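Local coordinates for xylulose kinase (Escherichia coli, PDB 2ITM) that phosphorylates D-xylulose to D-xylulose 5-phosphate using ATP, working as a homodimeric sugar kinase of the FGGY family, at the interface of chains A and B. Coordinates in Å, arbitrary orientation; residue numbers count along the deposited sequence, not the author numbering. Chains: chain A/B, Xylulose kinase.

Contact 1: the interface of chains A and B. Residues chain A 348, 479, 482-483; chain B 350, 475, 478-479.
The carbonyl O of A:Leu482 meets the rim of the B:Phe350 ring, lying in the ring plane 4.2 Å from CE2. No nitrogen or oxygen of either chain comes within bonding range of the other in this patch, so this edge-on approach is a packing contact in an otherwise apolar part of the xylulose kinase dimer interface. The ring is the main projecting group of chain B. Its CG stands anti to the backbone N (chi1 -168°), which sends the ring away from its strand toward the C-terminal 3-10 helix 480-483 of chain A. There, CB of A:Leu482 packs 3.8 Å from CZ at the far tip. A:Met483 also reaches the ring tip to tip, its sulfur lying off the plane on the face turned to A:Val348, but it is modelled too close to CZ to be trusted. Nearer the root, the CG2 branch of A:Val348 comes to that face beside its CD1-CE1 rim, 3.9 Å from CD1; the two residues pair as an antiparallel bridge between the strands. Over the other face, CD2 of B:Leu475 sits above the ring centre, 3.8 Å from the plane, so the ring is held between A:Val348 and B:Leu475, which should limit its tilting. That same B:Leu475 methyl also touches A:Leu482 CG, so one branch both backs the ring and meets chain A. A:Leu482 and B:Phe350 bury the largest areas of the patch, 74 and 71 Å². The leucine runs past B:Leu479 in the opposite direction and brings its CD2 to 3.8 Å from CD2 of that residue, while B:Gln478 contributes its aliphatic root, with CB 4.1 Å from the same A:Leu482 CD2. The pattern illustrates how a helix end can be packed against its partner by side-chain branches and one aromatic ring. Where helix 459-479 of one chain meets its copy, A:Leu479 and B:Leu479 cross at about a right angle, their CD2 atoms 3.7 Å apart.

Contact 2: the interface of chains A and B. Residues chain A 300, 304, 345-347, 349; chain B 349, 352-353, 356, 361.
B:Leu352 presses its CG into the in-plane edge of the A:Trp300 indole, 3.7 Å from CZ2, at the apolar centre of this FGGY-kinase dimer contact. The two side chains cross at about a right angle; A:Trp300 has CG anti to its backbone N (chi1 165°), which carries the benzo edge out from helix 294-304 to the leucine. The CD2 branch of B:Leu352 turns to A:Phe349, meeting CD1 at 3.8 Å. From its own helix A:Leu304 supports the indole, with CG 3.9 Å above the plane toward the rim, and its CD1 reaches CD1 of B:Leu361 at 4.0 Å. The indole N-H corner lies between two carbonyl oxygens on opposite sides of the ring plane. B:Thr353 O sits beyond NE1, tilted well below the plane on the side away from A:Leu304, and B:His356 O lies on the A:Leu304 side; the N-H does not point at B:Thr353 O, so no hydrogen bond is made there. Farther out, the aliphatic part of A:Lys346 runs alongside B:Thr353, CG beside CG2. The polar rim is an antiparallel joining of strands. A:Gly347 N donates to B:Leu352 O at 2.8 Å (152° at H), and B:Leu352 N returns a bond to A:Gly347 O at 3.0 Å. A:Phe349 pairs with its copy B:Phe349: A:Phe349 N donates to B:Phe349 O at 3.1 Å, and B:Phe349 N to A:Phe349 O at 3.2 Å.

Contact 1: the interface of chains A and B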
loop_
_atom_site.group_PDB
_atom_site.type_symbol
_atom_site.label_atom_id
_atom_site.label_comp_id
_atom_site.label_asym_id
_atom_site.label_seq_id
_atom_site.Cartn_x
_atom_site.Cartn_y
_atom_site.Cartn_z
ATOM N N VAL A 348 0.185 -5.323 -4.588
ATOM C CA VAL A 348 1.172 -4.438 -4.001
ATOM C C VAL A 348 1.742 -3.477 -5.034
ATOM O O VAL A 348 2.101 -3.887 -6.121
ATOM C CB VAL A 348 2.295 -5.220 -3.343
ATOM C CG1 VAL A 348 3.181 -4.306 -2.570
ATOM C CG2 VAL A 348 1.740 -6.303 -2.450
ATOM N N LEU A 479 7.467 -11.458 -1.200
ATOM C CA LEU A 479 6.337 -10.925 -0.449
ATOM C C LEU A 479 5.221 -11.951 -0.287
ATOM O O LEU A 479 4.251 -11.715 0.406
ATOM C CB LEU A 479 5.784 -9.671 -1.127
ATOM C CG LEU A 479 6.691 -8.459 -1.309
ATOM C CD1 LEU A 479 5.894 -7.190 -1.356
ATOM C CD2 LEU A 479 7.704 -8.380 -0.201
ATOM N N LEU A 482 3.886 -12.906 3.056
ATOM C CA LEU A 482 3.155 -11.793 3.622
ATOM C C LEU A 482 1.712 -11.731 3.145
ATOM O O LEU A 482 0.885 -11.098 3.779
ATOM C CB LEU A 482 3.869 -10.492 3.286
ATOM C CG LEU A 482 4.890 -9.911 4.258
ATOM C CD1 LEU A 482 5.424 -10.912 5.235
ATOM C CD2 LEU A 482 6.005 -9.257 3.506
ATOM N N MET A 483 1.408 -12.396 2.035
ATOM C CA MET A 483 0.037 -12.475 1.541
ATOM C C MET A 483 -0.793 -13.717 1.894
ATOM O O MET A 483 -1.905 -13.851 1.432
ATOM C CB MET A 483 -0.043 -12.180 0.047
ATOM C CG MET A 483 0.928 -11.145 -0.454
ATOM S SD MET A 483 0.454 -9.429 -0.220
ATOM C CE MET A 483 -1.271 -9.489 -0.611
ATOM N N PHE B 350 0.234 -1.693 0.321
ATOM C CA PHE B 350 0.113 -3.120 0.567
ATOM C C PHE B 350 -1.325 -3.458 0.926
ATOM O O PHE B 350 -1.875 -2.922 1.856
ATOM C CB PHE B 350 1.061 -3.530 1.665
ATOM C CG PHE B 350 1.228 -5.025 1.822
ATOM C CD1 PHE B 350 2.343 -5.676 1.343
ATOM C CD2 PHE B 350 0.278 -5.761 2.483
ATOM C CE1 PHE B 350 2.490 -7.028 1.506
ATOM C CE2 PHE B 350 0.430 -7.115 2.648
ATOM C CZ PHE B 350 1.534 -7.745 2.156
ATOM N N LEU B 475 5.010 -4.840 8.506
ATOM C CA LEU B 475 5.221 -4.640 7.090
ATOM C C LEU B 475 6.343 -3.659 6.819
ATOM O O LEU B 475 7.185 -3.903 5.978
ATOM C CB LEU B 475 3.943 -4.184 6.403
ATOM C CG LEU B 475 2.750 -5.125 6.295
ATOM C CD1 LEU B 475 1.580 -4.368 5.694
ATOM C CD2 LEU B 475 3.092 -6.333 5.478
ATOM N N GLN B 478 9.458 -5.586 7.422
ATOM C CA GLN B 478 9.731 -6.611 6.441
ATOM C C GLN B 478 10.227 -6.073 5.101
ATOM O O GLN B 478 11.121 -6.644 4.501
ATOM C CB GLN B 478 8.524 -7.524 6.261
ATOM C CG GLN B 478 8.367 -8.533 7.371
ATOM C CD GLN B 478 9.551 -9.435 7.501
ATOM O OE1 GLN B 478 9.864 -10.183 6.589
ATOM N NE2 GLN B 478 10.219 -9.368 8.632
ATOM N N LEU B 479 9.665 -4.964 4.650
ATOM C CA LEU B 479 10.031 -4.425 3.352
ATOM C C LEU B 479 11.203 -3.442 3.373
ATOM O O LEU B 479 11.711 -3.076 2.334
ATOM C CB LEU B 479 8.832 -3.795 2.653
ATOM C CG LEU B 479 7.482 -4.498 2.711
ATOM C CD1 LEU B 479 6.578 -3.980 1.645
ATOM C CD2 LEU B 479 7.641 -5.975 2.582
#

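Contact 2: the interface of chains A and B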
loop_
_atom_site.group_PDB
_atom_site.type_symbol
_atom_site.label_atom_id
_atom_site.label_comp_id
_atom_site.label_asym_id
_atom_site.label_seq_id
_atom_site.Cartn_x
_atom_site.Cartn_y
_atom_site.Cartn_z
ATOM N N TRP A 300 -9.888 -1.700 -12.735
ATOM C CA TRP A 300 -9.564 -1.214 -11.405
ATOM C C TRP A 300 -8.418 -0.219 -11.478
ATOM O O TRP A 300 -8.540 0.892 -10.981
ATOM C CB TRP A 300 -9.266 -2.379 -10.458
ATOM C CG TRP A 300 -8.591 -1.998 -9.191
ATOM C CD1 TRP A 300 -9.180 -1.629 -8.029
ATOM C CD2 TRP A 300 -7.190 -1.971 -8.952
ATOM N NE1 TRP A 300 -8.231 -1.365 -7.076
ATOM C CE2 TRP A 300 -6.997 -1.564 -7.626
ATOM C CE3 TRP A 300 -6.061 -2.249 -9.734
ATOM C CZ2 TRP A 300 -5.737 -1.421 -7.067
ATOM C CZ3 TRP A 300 -4.814 -2.103 -9.178
ATOM C CH2 TRP A 300 -4.657 -1.702 -7.863
ATOM N N LEU A 304 -9.067 3.294 -9.767
ATOM C CA LEU A 304 -7.864 3.612 -9.016
ATOM C C LEU A 304 -7.063 4.865 -9.328
ATOM O O LEU A 304 -6.704 5.614 -8.429
ATOM C CB LEU A 304 -6.825 2.515 -9.202
ATOM C CG LEU A 304 -5.798 2.324 -8.093
ATOM C CD1 LEU A 304 -6.439 2.175 -6.746
ATOM C CD2 LEU A 304 -4.953 1.128 -8.395
ATOM N N ALA A 345 -8.259 -10.963 -5.663
ATOM C CA ALA A 345 -6.871 -10.618 -5.907
ATOM C C ALA A 345 -6.405 -9.456 -5.035
ATOM O O ALA A 345 -7.078 -8.444 -4.929
ATOM C CB ALA A 345 -6.672 -10.299 -7.359
ATOM N N LYS A 346 -5.241 -9.616 -4.421
ATOM C CA LYS A 346 -4.618 -8.552 -3.650
ATOM C C LYS A 346 -3.298 -8.100 -4.261
ATOM O O LYS A 346 -2.483 -8.911 -4.670
ATOM C CB LYS A 346 -4.378 -9.006 -2.216
ATOM C CG LYS A 346 -5.520 -8.738 -1.291
ATOM C CD LYS A 346 -5.389 -9.548 -0.035
ATOM C CE LYS A 346 -4.260 -9.058 0.849
ATOM N NZ LYS A 346 -4.189 -9.834 2.119
ATOM N N GLY A 347 -3.100 -6.789 -4.293
ATOM C CA GLY A 347 -2.007 -6.183 -5.017
ATOM C C GLY A 347 -1.054 -5.409 -4.138
ATOM O O GLY A 347 -1.425 -4.898 -3.090
ATOM N N PHE A 349 1.801 -2.197 -4.686
ATOM C CA PHE A 349 2.646 -1.230 -5.385
ATOM C C PHE A 349 3.978 -1.044 -4.668
ATOM O O PHE A 349 4.033 -0.490 -3.585
ATOM C CB PHE A 349 1.947 0.124 -5.516
ATOM C CG PHE A 349 1.081 0.254 -6.709
ATOM C CD1 PHE A 349 -0.234 0.623 -6.590
ATOM C CD2 PHE A 349 1.587 0.047 -7.967
ATOM C CE1 PHE A 349 -1.031 0.765 -7.705
ATOM C CE2 PHE A 349 0.802 0.176 -9.069
ATOM C CZ PHE A 349 -0.508 0.535 -8.941
ATOM N N PHE B 349 2.239 0.712 -1.234
ATOM C CA PHE B 349 0.886 0.302 -0.881
ATOM C C PHE B 349 0.764 -1.211 -0.792
ATOM O O PHE B 349 1.126 -1.919 -1.714
ATOM C CB PHE B 349 -0.115 0.788 -1.918
ATOM C CG PHE B 349 -0.321 2.256 -1.934
ATOM C CD1 PHE B 349 0.187 3.014 -2.949
ATOM C CD2 PHE B 349 -1.056 2.878 -0.956
ATOM C CE1 PHE B 349 -0.020 4.363 -2.978
ATOM C CE2 PHE B 349 -1.260 4.221 -0.989
ATOM C CZ PHE B 349 -0.742 4.961 -1.994
ATOM N N LEU B 352 -3.912 -3.920 -1.675
ATOM C CA LEU B 352 -4.808 -3.297 -2.611
ATOM C C LEU B 352 -5.780 -4.330 -3.146
ATOM O O LEU B 352 -5.386 -5.404 -3.570
ATOM C CB LEU B 352 -4.030 -2.649 -3.744
ATOM C CG LEU B 352 -3.960 -1.126 -3.817
ATOM C CD1 LEU B 352 -4.725 -0.425 -2.745
ATOM C CD2 LEU B 352 -2.562 -0.657 -3.880
ATOM N N THR B 353 -7.056 -3.987 -3.104
ATOM C CA THR B 353 -8.083 -4.793 -3.720
ATOM C C THR B 353 -8.878 -4.016 -4.737
ATOM O O THR B 353 -8.625 -2.855 -4.999
ATOM C CB THR B 353 -9.032 -5.369 -2.662
ATOM O OG1 THR B 353 -9.911 -4.346 -2.193
ATOM C CG2 THR B 353 -8.275 -5.785 -1.423
ATOM N N HIS B 356 -10.651 -0.296 -3.987
ATOM C CA HIS B 356 -9.762 0.747 -3.524
ATOM C C HIS B 356 -9.566 1.778 -4.617
ATOM O O HIS B 356 -8.883 1.533 -5.597
ATOM C CB HIS B 356 -8.407 0.176 -3.107
ATOM C CG HIS B 356 -8.459 -0.691 -1.888
ATOM N ND1 HIS B 356 -9.208 -0.376 -0.780
ATOM C CD2 HIS B 356 -7.843 -1.859 -1.603
ATOM C CE1 HIS B 356 -9.058 -1.315 0.132
ATOM N NE2 HIS B 356 -8.236 -2.227 -0.343
ATOM N N LEU B 361 -7.178 5.234 -1.282
ATOM C CA LEU B 361 -5.752 5.375 -1.372
ATOM C C LEU B 361 -5.291 6.555 -0.532
ATOM O O LEU B 361 -4.249 6.513 0.098
ATOM C CB LEU B 361 -5.354 5.551 -2.831
ATOM C CG LEU B 361 -4.262 4.670 -3.425
ATOM C CD1 LEU B 361 -4.606 3.219 -3.355
ATOM C CD2 LEU B 361 -4.010 5.092 -4.838
#

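The C-alpha centres of contact 1 and contact 2 lie about 13 Å apart, and both draw on strand 345-353 of chain A and strand 346-350 of chain B. Neighbouring residues serve different patches: A:Val348 and B:Phe350 belong to contact 1, A:Gly347, A:Phe349 and B:Phe349 to contact 2, as does B:Leu352, just past its strand. The paired strands run through both contacts and may give them a common frame, flanked by C-terminal helices in one and helix 294-304 in the other. Two-fold symmetry repeats every pairing, consistent with the homodimer. The centres are about 32 and 26 Å from A:Asp233, the probable proton acceptor, so neither contact directly forms the active site.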